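Local coordinates for protein endopolygalacturonase (Chondrostereum purpureum, PDB 1K5C) that probably hydrolyses the alpha-1,4-linked galacturonate chains of plant cell-wall pectin from within, as a right-handed beta-helix glycosidase of family 28, at residues G255-Q260 / R295-C300; V241-N246 / S276-T281; G250-G255 / K288-A293; R231-A236 / T271-S276. All coordinates share one frame; numbering follows the deposited sequence. Where two conformers were deposited one is given.

Contact 1 of 4, residues G255-Q260 / R295-C300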
loop_
_atom_site.group_PDB
_atom_site.type_symbol
_atom_site.label_atom_id
_atom_site.label_comp_id
_atom_site.label_asym_id
_atom_site.label_seq_id
_atom_site.Cartn_x
_atom_site.Cartn_y
_atom_site.Cartn_z
ATOM N N GLY A 255 6.403 -16.938 0.272
ATOM C CA GLY A 255 6.699 -16.185 1.477
ATOM C C GLY A 255 7.412 -14.883 1.192
ATOM O O GLY A 255 7.001 -13.813 1.675
ATOM N N VAL A 256 8.491 -14.989 0.398
ATOM C CA VAL A 256 9.244 -13.865 -0.102
ATOM C C VAL A 256 9.418 -14.060 -1.587
ATOM O O VAL A 256 9.883 -15.106 -2.024
ATOM C CB VAL A 256 10.660 -13.774 0.559
ATOM C CG1 VAL A 256 11.496 -12.642 -0.021
ATOM C CG2 VAL A 256 10.577 -13.701 2.092
ATOM N N LEU A 257 9.071 -13.004 -2.396
ATOM C CA LEU A 257 9.378 -13.010 -3.816
ATOM C C LEU A 257 10.007 -11.662 -4.163
ATOM O O LEU A 257 9.380 -10.623 -4.048
ATOM C CB LEU A 257 8.147 -13.278 -4.698
ATOM C CG LEU A 257 8.403 -13.215 -6.230
ATOM C CD1 LEU A 257 9.378 -14.292 -6.683
ATOM C CD2 LEU A 257 7.094 -13.327 -6.990
ATOM N N ILE A 258 11.299 -11.722 -4.525
ATOM C CA ILE A 258 12.076 -10.542 -4.932
ATOM C C ILE A 258 12.403 -10.799 -6.383
ATOM O O ILE A 258 13.138 -11.755 -6.656
ATOM C CB ILE A 258 13.276 -10.347 -4.023
ATOM C CG1 ILE A 258 12.719 -9.886 -2.609
ATOM C CG2 ILE A 258 14.233 -9.302 -4.592
ATOM C CD1 ILE A 258 13.746 -9.952 -1.514
ATOM N N SER A 259 11.838 -10.004 -7.297
ATOM C CA SER A 259 11.919 -10.365 -8.698
ATOM C C SER A 259 11.947 -9.157 -9.616
ATOM O O SER A 259 11.213 -8.195 -9.453
ATOM C CB SER A 259 10.706 -11.223 -9.070
ATOM O OG SER A 259 10.680 -11.432 -10.498
ATOM N N GLN A 260 12.849 -9.252 -10.611
ATOM C CA GLN A 260 12.968 -8.275 -11.674
ATOM C C GLN A 260 12.366 -8.788 -12.992
ATOM O O GLN A 260 12.679 -8.233 -14.062
ATOM C CB GLN A 260 14.449 -7.866 -11.823
ATOM C CG GLN A 260 14.875 -6.998 -10.650
ATOM C CD GLN A 260 16.381 -6.864 -10.491
ATOM O OE1 GLN A 260 17.167 -7.752 -10.874
ATOM N NE2 GLN A 260 16.822 -5.775 -9.890
ATOM N N ARG A 295 8.734 -21.042 -0.354
ATOM C CA ARG A 295 9.266 -20.223 0.753
ATOM C C ARG A 295 9.862 -18.901 0.256
ATOM O O ARG A 295 9.289 -17.839 0.516
ATOM C CB ARG A 295 10.263 -21.040 1.589
ATOM C CG ARG A 295 9.538 -22.177 2.374
ATOM C CD ARG A 295 10.464 -22.865 3.336
ATOM N NE ARG A 295 11.588 -23.631 2.788
ATOM C CZ ARG A 295 11.442 -24.916 2.405
ATOM N NH1 ARG A 295 10.272 -25.541 2.412
ATOM N NH2 ARG A 295 12.512 -25.585 1.961
ATOM N N VAL A 296 10.993 -18.978 -0.438
ATOM C CA VAL A 296 11.694 -17.767 -0.907
ATOM C C VAL A 296 12.186 -17.968 -2.327
ATOM O O VAL A 296 12.893 -18.938 -2.611
ATOM C CB VAL A 296 12.904 -17.500 0.007
ATOM C CG1 VAL A 296 13.770 -16.350 -0.536
ATOM C CG2 VAL A 296 12.487 -17.224 1.443
ATOM N N THR A 297 11.887 -17.008 -3.196
ATOM C CA THR A 297 12.544 -16.923 -4.500
ATOM C C THR A 297 13.097 -15.495 -4.665
ATOM O O THR A 297 12.375 -14.518 -4.414
ATOM C CB THR A 297 11.632 -17.307 -5.663
ATOM O OG1 THR A 297 11.542 -18.768 -5.609
ATOM C CG2 THR A 297 12.138 -16.896 -7.047
ATOM N N VAL A 298 14.351 -15.432 -5.105
ATOM C CA VAL A 298 15.007 -14.190 -5.504
ATOM C C VAL A 298 15.400 -14.382 -6.967
ATOM O O VAL A 298 16.129 -15.335 -7.273
ATOM C CB VAL A 298 16.254 -13.912 -4.639
ATOM C CG1 VAL A 298 16.998 -12.689 -5.184
ATOM C CG2 VAL A 298 15.846 -13.732 -3.170
ATOM N N GLU A 299 14.908 -13.489 -7.839
ATOM C CA GLU A 299 15.168 -13.552 -9.286
ATOM C C GLU A 299 15.708 -12.198 -9.725
ATOM O O GLU A 299 14.969 -11.297 -10.099
ATOM C CB GLU A 299 13.871 -13.939 -10.029
ATOM C CG GLU A 299 14.066 -14.015 -11.546
ATOM C CD GLU A 299 14.572 -15.341 -12.058
ATOM O OE1 GLU A 299 14.949 -16.211 -11.272
ATOM O OE2 GLU A 299 14.567 -15.525 -13.306
ATOM N N CYS A 300 17.030 -12.078 -9.675
ATOM C CA CYS A 300 17.725 -10.831 -9.988
ATOM C C CYS A 300 18.411 -10.911 -11.344
ATOM O O CYS A 300 19.195 -11.834 -11.599
ATOM C CB CYS A 300 18.861 -10.542 -8.984
ATOM S SG CYS A 300 18.301 -10.034 -7.341
#
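Ile258 and Thr297 sit at the middle of five backbone hydrogen bonds that join strand 256-259 to strand 296-299 in parallel. The shortest runs from Glu299 N to Ile258 O at 2.7 Å, and the straightest from Ile258 N to Thr297 O, with 171° at the hydrogen. Gln260 N closes the row on Glu299 O at 3.0 Å, where the bond lies nearly along the C=O axis. Weaker CA-H...O contacts fill the gaps, such as Val298 CA to Ile258 O at 3.3 Å. Beyond the last bond, Gln260 OE1 lies 3.3 Å from Cys300 CA and takes a hydrogen bond from Asn302 N, tying the strand end to the turn closed by the Cys300-Cys303 disulfide.

On one face branched aliphatic residues pair: Val256 and Val296 lie side by side, Val296 CG2 4.0 Å from Val256 CB, and Ile258 pairs with Val298 beside them. The other face is mixed. There Leu257 has CG anti to its backbone N (chi1 177°), and CD1 meets Thr297 CG2 at 3.8 Å, while Thr297 OG1 accepts a hydrogen bond from Thr321 N.

The valine and isoleucine face looks into the beta-helix, against Phe275 and Phe280 of strand 275-280 and Trp309 of strand 306-315. Strands 223-230 and 322-323 flank the pair, and Leu257 lies close to the galacturonate-binding Arg226 on the first of these.

Contact 2 of 4, residues V241-N246 / S276-T281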
loop_
_atom_site.group_PDB
_atom_site.type_symbol
_atom_site.label_atom_id
_atom_site.label_comp_id
_atom_site.label_asym_id
_atom_site.label_seq_id
_atom_site.Cartn_x
_atom_site.Cartn_y
_atom_site.Cartn_z
ATOM N N VAL A 241 16.404 -1.401 2.118
ATOM C CA VAL A 241 15.154 -1.920 2.632
ATOM C C VAL A 241 15.448 -2.792 3.824
ATOM O O VAL A 241 16.295 -3.681 3.737
ATOM C CB VAL A 241 14.422 -2.748 1.536
ATOM C CG1 VAL A 241 13.081 -3.285 2.101
ATOM C CG2 VAL A 241 14.208 -1.926 0.251
ATOM N N THR A 242 14.760 -2.530 4.929
ATOM C CA THR A 242 14.930 -3.348 6.151
ATOM C C THR A 242 13.587 -3.926 6.567
ATOM O O THR A 242 12.662 -3.158 6.844
ATOM C CB THR A 242 15.516 -2.488 7.289
ATOM O OG1 THR A 242 16.721 -1.882 6.835
ATOM C CG2 THR A 242 15.781 -3.351 8.522
ATOM N N TYR A 243 13.542 -5.228 6.636
ATOM C CA TYR A 243 12.405 -5.973 7.205
ATOM C C TYR A 243 12.792 -6.385 8.628
ATOM O O TYR A 243 13.837 -7.011 8.830
ATOM C CB TYR A 243 12.137 -7.251 6.373
ATOM C CG TYR A 243 11.740 -6.974 4.957
ATOM C CD1 TYR A 243 10.445 -6.630 4.614
ATOM C CD2 TYR A 243 12.682 -7.047 3.927
ATOM C CE1 TYR A 243 10.059 -6.372 3.304
ATOM C CE2 TYR A 243 12.326 -6.807 2.602
ATOM C CZ TYR A 243 11.017 -6.483 2.303
ATOM O OH TYR A 243 10.709 -6.212 0.985
ATOM N N ASP A 244 11.942 -6.013 9.590
ATOM C CA ASP A 244 12.275 -6.178 11.026
ATOM C C ASP A 244 11.011 -6.576 11.736
ATOM O O ASP A 244 9.997 -5.878 11.629
ATOM C CB ASP A 244 12.826 -4.831 11.467
ATOM C CG ASP A 244 13.279 -4.716 12.900
ATOM O OD1 ASP A 244 12.725 -5.403 13.780
ATOM O OD2 ASP A 244 14.250 -3.891 13.088
ATOM N N ALA A 245 10.997 -7.742 12.439
ATOM C CA ALA A 245 9.909 -8.016 13.411
ATOM C C ALA A 245 8.568 -8.225 12.730
ATOM O O ALA A 245 7.539 -7.897 13.345
ATOM C CB ALA A 245 9.807 -6.907 14.465
ATOM N N ASN A 246 8.510 -8.833 11.533
ATOM C CA ASN A 246 7.217 -9.121 10.910
ATOM C C ASN A 246 6.806 -10.558 11.170
ATOM O O ASN A 246 7.637 -11.481 11.154
ATOM C CB ASN A 246 7.290 -8.852 9.400
ATOM C CG ASN A 246 7.698 -7.405 9.128
ATOM O OD1 ASN A 246 6.913 -6.468 9.322
ATOM N ND2 ASN A 246 8.956 -7.211 8.705
ATOM N N SER A 276 19.362 -3.091 -4.189
ATOM C CA SER A 276 20.552 -3.147 -3.325
ATOM C C SER A 276 20.135 -3.031 -1.853
ATOM O O SER A 276 19.135 -2.409 -1.506
ATOM C CB SER A 276 21.561 -2.106 -3.685
ATOM O OG SER A 276 21.048 -0.841 -3.660
ATOM N N ASP A 277 20.977 -3.640 -1.029
ATOM C CA ASP A 277 20.913 -3.455 0.446
ATOM C C ASP A 277 19.532 -3.791 0.997
ATOM O O ASP A 277 18.866 -2.949 1.607
ATOM C CB ASP A 277 21.351 -2.035 0.806
ATOM C CG ASP A 277 22.736 -1.757 0.363
ATOM O OD1 ASP A 277 23.507 -2.659 -0.062
ATOM O OD2 ASP A 277 23.099 -0.548 0.504
ATOM N N VAL A 278 19.147 -5.068 0.828
ATOM C CA VAL A 278 17.857 -5.581 1.312
ATOM C C VAL A 278 18.156 -6.543 2.493
ATOM O O VAL A 278 18.806 -7.571 2.273
ATOM C CB VAL A 278 17.091 -6.310 0.194
ATOM C CG1 VAL A 278 15.805 -6.899 0.751
ATOM C CG2 VAL A 278 16.824 -5.346 -0.956
ATOM N N ASN A 279 17.684 -6.207 3.688
ATOM C CA ASN A 279 18.035 -6.936 4.912
ATOM C C ASN A 279 16.783 -7.413 5.637
ATOM O O ASN A 279 15.746 -6.713 5.634
ATOM C CB ASN A 279 18.818 -6.007 5.876
ATOM C CG ASN A 279 20.265 -5.816 5.515
ATOM O OD1 ASN A 279 20.788 -6.313 4.541
ATOM N ND2 ASN A 279 21.038 -5.182 6.446
ATOM N N PHE A 280 16.933 -8.526 6.350
ATOM C CA PHE A 280 15.965 -8.992 7.375
ATOM C C PHE A 280 16.788 -9.042 8.690
ATOM O O PHE A 280 17.509 -10.004 8.936
ATOM C CB PHE A 280 15.389 -10.356 7.083
ATOM C CG PHE A 280 14.449 -10.418 5.879
ATOM C CD1 PHE A 280 14.922 -10.502 4.594
ATOM C CD2 PHE A 280 13.046 -10.409 6.101
ATOM C CE1 PHE A 280 14.049 -10.606 3.501
ATOM C CE2 PHE A 280 12.190 -10.511 5.008
ATOM C CZ PHE A 280 12.677 -10.608 3.725
ATOM N N THR A 281 16.670 -7.941 9.468
ATOM C CA THR A 281 17.448 -7.767 10.712
ATOM C C THR A 281 16.525 -7.249 11.797
ATOM O O THR A 281 15.368 -6.938 11.578
ATOM C CB THR A 281 18.634 -6.816 10.467
ATOM O OG1 THR A 281 18.096 -5.597 9.911
ATOM C CG2 THR A 281 19.665 -7.417 9.516
HETATM O O HOH W 1 16.928 -3.900 11.816
#
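Tyr243 lays its ring against that of Phe280 in an offset stack, the planes 18° apart and the centroids separated by 4.5 Å. Its side chain can be followed outward. CB touches Phe280 CD2 at 3.3 Å, a tight approach. CG is anti to the carbonyl carbon (chi1 -63°) and lies over the face of the phenylalanine ring, nearest to CE2. CD2, offset toward the rim of that ring, is 3.6 Å from Phe280 CZ and also approaches Asn279 O at the tyrosine's edge. CE2 then meets Val278 CG1 at 3.9 Å, the methyl lying in the plane of the tyrosine ring.

Behind the rings, four backbone hydrogen bonds join the parallel strands. Tyr243 N reaches Asn279 O at 2.8 Å in a straight line (180° at the hydrogen), whereas Thr281 N to Tyr243 O is more bent. On the opposite face Thr242 CG2 packs 3.5 Å from Thr281 OG1. That hydroxyl shares a water with Asp244 OD2, while Asp244 OD1 bonds Gly283 N and forms a salt bridge to Lys214. An alanine at Phe280 would probably leave the Tyr243 ring without its stacking partner and open a gap between it and Trp309.

The aromatic pair belongs to the stacked interior of the beta-helix: Val225 of strand 223-230 touches both side chains, and Trp309 of strand 306-315 meets Phe280 edge-to-face. Strands 207-221 and 303-304 flank the pair in the same parallel array.

Contact 3 of 4, residues G250-G255 / K288-A293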
loop_
_atom_site.group_PDB
_atom_site.type_symbol
_atom_site.label_atom_id
_atom_site.label_comp_id
_atom_site.label_asym_id
_atom_site.label_seq_id
_atom_site.Cartn_x
_atom_site.Cartn_y
_atom_site.Cartn_z
ATOM N N GLY A 250 -0.050 -18.205 6.670
ATOM C CA GLY A 250 -1.173 -18.450 5.785
ATOM C C GLY A 250 -0.880 -17.971 4.361
ATOM O O GLY A 250 -1.793 -17.448 3.720
ATOM N N ILE A 251 0.348 -18.135 3.882
ATOM C CA ILE A 251 0.753 -17.589 2.575
ATOM C C ILE A 251 0.599 -18.646 1.498
ATOM O O ILE A 251 1.117 -19.769 1.567
ATOM C CB ILE A 251 2.196 -17.094 2.653
ATOM C CG1 ILE A 251 2.376 -16.003 3.714
ATOM C CG2 ILE A 251 2.623 -16.624 1.266
ATOM C CD1 ILE A 251 1.363 -14.836 3.599
ATOM N N ALA A 252 -0.113 -18.249 0.412
ATOM C CA ALA A 252 -0.487 -19.213 -0.615
ATOM C C ALA A 252 0.545 -19.422 -1.690
ATOM O O ALA A 252 0.650 -20.563 -2.226
ATOM C CB ALA A 252 -1.813 -18.802 -1.285
ATOM N N LYS A 253 1.308 -18.419 -2.084
ATOM C CA LYS A 253 2.154 -18.510 -3.263
ATOM C C LYS A 253 3.632 -18.370 -2.922
ATOM O O LYS A 253 4.409 -19.330 -3.196
ATOM C CB LYS A 253 1.790 -17.533 -4.400
ATOM C CG LYS A 253 2.295 -18.087 -5.723
ATOM C CD LYS A 253 1.895 -17.203 -6.910
ATOM C CE LYS A 253 2.401 -17.834 -8.218
ATOM N NZ LYS A 253 1.994 -17.049 -9.393
ATOM N N TYR A 254 4.095 -17.231 -2.390
ATOM C CA TYR A 254 5.493 -17.069 -2.003
ATOM C C TYR A 254 5.606 -16.370 -0.659
ATOM O O TYR A 254 5.037 -15.288 -0.472
ATOM C CB TYR A 254 6.297 -16.201 -2.975
ATOM C CG TYR A 254 6.545 -16.787 -4.343
ATOM C CD1 TYR A 254 7.733 -17.515 -4.561
ATOM C CD2 TYR A 254 5.694 -16.594 -5.399
ATOM C CE1 TYR A 254 8.006 -18.069 -5.823
ATOM C CE2 TYR A 254 5.986 -17.125 -6.686
ATOM C CZ TYR A 254 7.159 -17.848 -6.837
ATOM O OH TYR A 254 7.443 -18.382 -8.104
ATOM N N GLY A 255 6.403 -16.938 0.272
ATOM C CA GLY A 255 6.699 -16.185 1.477
ATOM C C GLY A 255 7.412 -14.883 1.192
ATOM O O GLY A 255 7.001 -13.813 1.675
ATOM N N LYS A 288 5.320 -18.314 7.646
ATOM C CA LYS A 288 4.803 -19.694 7.476
ATOM C C LYS A 288 3.987 -19.731 6.211
ATOM O O LYS A 288 3.058 -18.904 6.036
ATOM C CB LYS A 288 3.956 -20.105 8.676
ATOM C CG LYS A 288 4.762 -20.098 9.991
ATOM C CD LYS A 288 3.991 -20.456 11.280
ATOM C CE LYS A 288 4.701 -20.106 12.568
ATOM N NZ LYS A 288 4.092 -20.374 13.968
ATOM N N VAL A 289 4.306 -20.657 5.314
ATOM C CA VAL A 289 3.636 -20.740 4.049
ATOM C C VAL A 289 2.835 -22.050 3.958
ATOM O O VAL A 289 3.122 -23.060 4.627
ATOM C CB VAL A 289 4.597 -20.576 2.850
ATOM C CG1 VAL A 289 5.498 -19.351 2.994
ATOM C CG2 VAL A 289 5.441 -21.833 2.593
ATOM N N ASN A 290 1.845 -22.035 3.075
ATOM C CA ASN A 290 0.961 -23.173 2.861
ATOM C C ASN A 290 1.650 -24.289 2.116
ATOM O O ASN A 290 2.738 -24.129 1.549
ATOM C CB ASN A 290 -0.251 -22.732 2.035
ATOM C CG ASN A 290 -1.162 -21.825 2.865
ATOM O OD1 ASN A 290 -1.007 -21.626 4.065
ATOM N ND2 ASN A 290 -2.138 -21.249 2.146
ATOM N N ASN A 291 0.976 -25.452 2.068
ATOM C CA ASN A 291 1.623 -26.644 1.548
ATOM C C ASN A 291 2.089 -26.540 0.093
ATOM O O ASN A 291 3.171 -27.112 -0.192
ATOM C CB ASN A 291 0.649 -27.849 1.636
ATOM C CG ASN A 291 0.557 -28.326 3.068
ATOM O OD1 ASN A 291 1.241 -27.852 3.992
ATOM N ND2 ASN A 291 -0.286 -29.285 3.282
ATOM N N ALA A 292 1.332 -25.867 -0.747
ATOM C CA ALA A 292 1.689 -25.736 -2.153
ATOM C C ALA A 292 2.522 -24.514 -2.461
ATOM O O ALA A 292 2.867 -24.265 -3.600
ATOM C CB ALA A 292 0.430 -25.667 -3.037
ATOM N N ALA A 293 2.840 -23.711 -1.405
ATOM C CA ALA A 293 3.548 -22.458 -1.606
ATOM C C ALA A 293 5.055 -22.682 -1.687
ATOM O O ALA A 293 5.578 -23.739 -1.299
ATOM C CB ALA A 293 3.240 -21.524 -0.447
HETATM O O HOH W 2 -4.345 -19.381 3.171
#
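Lys288 and Val289 open the contact beside Gly250 and Ile251, where two strands run parallel just before both segments leave them. The carbonyl oxygen of Lys288 lies 3.8 Å from Ile251 CG1. Val289 pairs with Ile251, and its CG1, anti to the carbonyl carbon (chi1 -50°), sits 4.0 Å from Ile251 CB. The same methyl reaches Gly255 CA at 3.7 Å, so one valine branch packs against both the strand residue Ile251 and the corner residue Gly255. A CB on Gly255 would point toward this methyl, and the absence of a side chain there suits the close approach.

Asn290 N gives a backbone hydrogen bond to Ile251 O at 2.8 Å, with 170° at the hydrogen. Its side chain folds back over the same strand end: CB and CG each lie close to Ile251 O, and OD1 is beside Gly250 CA at 3.6 Å. From ND2 a water bridges to Gly250 O. Asn290 also begins a type I turn that carries the chain through Asn291 and Ala292, closed by Ala293 N on Asn290 O. At the end of the turn Ala293 points its methyl at the first segment, with CB 3.3 Å from Ala252 O and nearly as near to Ile251 O.

The contact thus spans a corner between two faces of the beta-helix. Strand 207-221 flanks Gly250 and Ala252 through Ser221, Val314 of strand 306-315 covers Val289, and strands 254-259 and 294-299 lead onward as neighbours in the next face.

Contact 4 of 4, residues R231-A236 / T271-S276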
loop_
_atom_site.group_PDB
_atom_site.type_symbol
_atom_site.label_atom_id
_atom_site.label_comp_id
_atom_site.label_asym_id
_atom_site.label_seq_id
_atom_site.Cartn_x
_atom_site.Cartn_y
_atom_site.Cartn_z
ATOM N N ARG A 231 10.171 -6.089 -15.759
ATOM C CA ARG A 231 11.314 -6.592 -16.538
ATOM C C ARG A 231 11.895 -5.464 -17.415
ATOM O O ARG A 231 13.095 -5.392 -17.620
ATOM C CB ARG A 231 10.844 -7.770 -17.409
ATOM C CG ARG A 231 11.975 -8.336 -18.257
ATOM C CD ARG A 231 11.500 -9.490 -19.125
ATOM N NE ARG A 231 11.198 -10.701 -18.382
ATOM C CZ ARG A 231 9.990 -11.257 -18.263
ATOM N NH1 ARG A 231 8.884 -10.701 -18.714
ATOM N NH2 ARG A 231 9.889 -12.448 -17.660
ATOM N N THR A 232 10.998 -4.630 -17.997
ATOM C CA THR A 232 11.440 -3.606 -18.965
ATOM C C THR A 232 11.901 -2.290 -18.342
ATOM O O THR A 232 12.300 -1.394 -19.090
ATOM C CB THR A 232 10.285 -3.347 -19.951
ATOM O OG1 THR A 232 9.158 -2.910 -19.196
ATOM C CG2 THR A 232 9.933 -4.572 -20.803
ATOM N N ALA A 233 11.800 -2.123 -17.033
ATOM C CA ALA A 233 12.088 -0.817 -16.434
ATOM C C ALA A 233 13.536 -0.456 -16.554
ATOM O O ALA A 233 14.432 -1.283 -16.357
ATOM C CB ALA A 233 11.706 -0.830 -14.938
ATOM N N THR A 234 13.777 0.832 -16.835
ATOM C CA THR A 234 15.112 1.376 -16.843
ATOM C C THR A 234 15.161 2.637 -15.988
ATOM O O THR A 234 14.141 3.216 -15.596
ATOM C CB THR A 234 15.523 1.738 -18.315
ATOM O OG1 THR A 234 14.589 2.692 -18.837
ATOM C CG2 THR A 234 15.553 0.455 -19.159
ATOM N N SER A 235 16.386 3.090 -15.682
ATOM C CA SER A 235 16.563 4.312 -14.836
ATOM C C SER A 235 15.748 4.226 -13.563
ATOM O O SER A 235 15.037 5.182 -13.192
ATOM C CB SER A 235 16.203 5.578 -15.621
ATOM O OG SER A 235 16.997 5.706 -16.772
ATOM N N ALA A 236 15.828 3.046 -12.897
ATOM C CA ALA A 236 14.969 2.775 -11.743
ATOM C C ALA A 236 15.826 2.084 -10.668
ATOM O O ALA A 236 16.900 1.551 -10.985
ATOM C CB ALA A 236 13.791 1.909 -12.128
ATOM N N THR A 271 17.533 -5.851 -16.022
ATOM C CA THR A 271 18.776 -5.343 -15.421
ATOM C C THR A 271 18.739 -3.855 -15.155
ATOM O O THR A 271 19.730 -3.281 -14.666
ATOM C CB THR A 271 19.990 -5.657 -16.329
ATOM O OG1 THR A 271 19.719 -4.965 -17.578
ATOM C CG2 THR A 271 20.135 -7.143 -16.493
ATOM N N GLY A 272 17.620 -3.168 -15.479
ATOM C CA GLY A 272 17.546 -1.726 -15.418
ATOM C C GLY A 272 16.940 -1.142 -14.143
ATOM O O GLY A 272 16.828 0.088 -14.058
ATOM N N ALA A 273 16.566 -1.988 -13.176
ATOM C CA ALA A 273 15.984 -1.525 -11.928
ATOM C C ALA A 273 16.721 -2.164 -10.743
ATOM O O ALA A 273 16.170 -2.945 -9.971
ATOM C CB ALA A 273 14.493 -1.880 -11.886
ATOM N N PRO A 274 18.015 -1.861 -10.606
ATOM C CA PRO A 274 18.851 -2.574 -9.617
ATOM C C PRO A 274 18.253 -2.492 -8.214
ATOM O O PRO A 274 17.818 -1.451 -7.739
ATOM C CB PRO A 274 20.203 -1.828 -9.671
ATOM C CG PRO A 274 19.914 -0.555 -10.440
ATOM C CD PRO A 274 18.828 -0.939 -11.425
ATOM N N PHE A 275 18.362 -3.653 -7.509
ATOM C CA PHE A 275 17.996 -3.757 -6.088
ATOM C C PHE A 275 19.284 -3.849 -5.277
ATOM O O PHE A 275 20.152 -4.670 -5.586
ATOM C CB PHE A 275 17.175 -4.997 -5.784
ATOM C CG PHE A 275 15.838 -5.123 -6.482
ATOM C CD1 PHE A 275 15.236 -4.071 -7.141
ATOM C CD2 PHE A 275 15.227 -6.371 -6.471
ATOM C CE1 PHE A 275 14.000 -4.256 -7.798
ATOM C CE2 PHE A 275 13.987 -6.576 -7.088
ATOM C CZ PHE A 275 13.376 -5.504 -7.752
ATOM N N SER A 276 19.362 -3.091 -4.189
ATOM C CA SER A 276 20.552 -3.147 -3.325
ATOM C C SER A 276 20.135 -3.031 -1.853
ATOM O O SER A 276 19.135 -2.409 -1.506
ATOM C CB SER A 276 21.561 -2.106 -3.685
ATOM O OG SER A 276 21.048 -0.841 -3.660
HETATM O O HOH W 3 14.996 -3.810 -16.301
HETATM O O HOH W 4 18.741 1.535 -16.402
#
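Gly272 and Ala236 are brought together by loop torsions rather than by paired strands. Gly272 has phi/psi of -97°/2°, a conformation that does not itself demand glycine, but a CB here would run into Ala233 O, so the close approach depends on a glycine. Ser235 has a positive phi (51°) where the first segment turns, and next to it Ala236 N makes a weak hydrogen bond to Gly272 O at 3.3 Å. Gly272 O also takes a CA-H...O contact from Thr234, and Gly272 CA in turn lies 3.3 Å from Ala233 O.

Much of the remaining polar contact is carried by water. One water accepts from Gly272 N at 2.8 Å and lies within hydrogen-bonding distance of the carbonyl oxygens of Arg231 and Ala233, bridging the loops beside the glycine. A second accepts from Ser235 N and bonds weakly to Gly272 O.

Small side chains let the backbones come this near. Ala236 CB meets Ala273 CB at 3.9 Å, and Ala233 CB lies 4.3 Å from the same Ala273 CB. Ala236 O touches Pro274 CD at 3.2 Å and receives Ala273 CA in a CA-H...O contact.

Arg231 extends away from these loops to a salt bridge with Asp264 and hydrogen bonds to Gly267 O and Asn268 O, tying the first loop to the excursion that precedes Thr271. Stacking of the turns of neighbouring coils is a feature of the parallel beta-helix of family 28, where turns of varied length join the strands of successive faces; here they lead into strands 237-244 and 275-280.

Overall arrangement
Contact 1 is the most buried of the four, a regular pairing of strands 254-259 and 294-299. Contact 2 is the equivalent parallel pairing on another face of the beta-helix, joining strands 237-244 and 275-280; its inner side is aromatic, its outer side polar and hydrated. The two meet where Val256 CG2 packs on Phe280 CZ. Contacts 3 and 4 lie at the turns, their nearest atoms about 12 Å apart, and have few backbone bonds, relying more on water bridges and small residues. Contact 3 shares Gly255 with contact 1, whereas contact 4 shares Ser276 with contact 2 and receives a weak bond from Gln260 NE2 to Ala273 O.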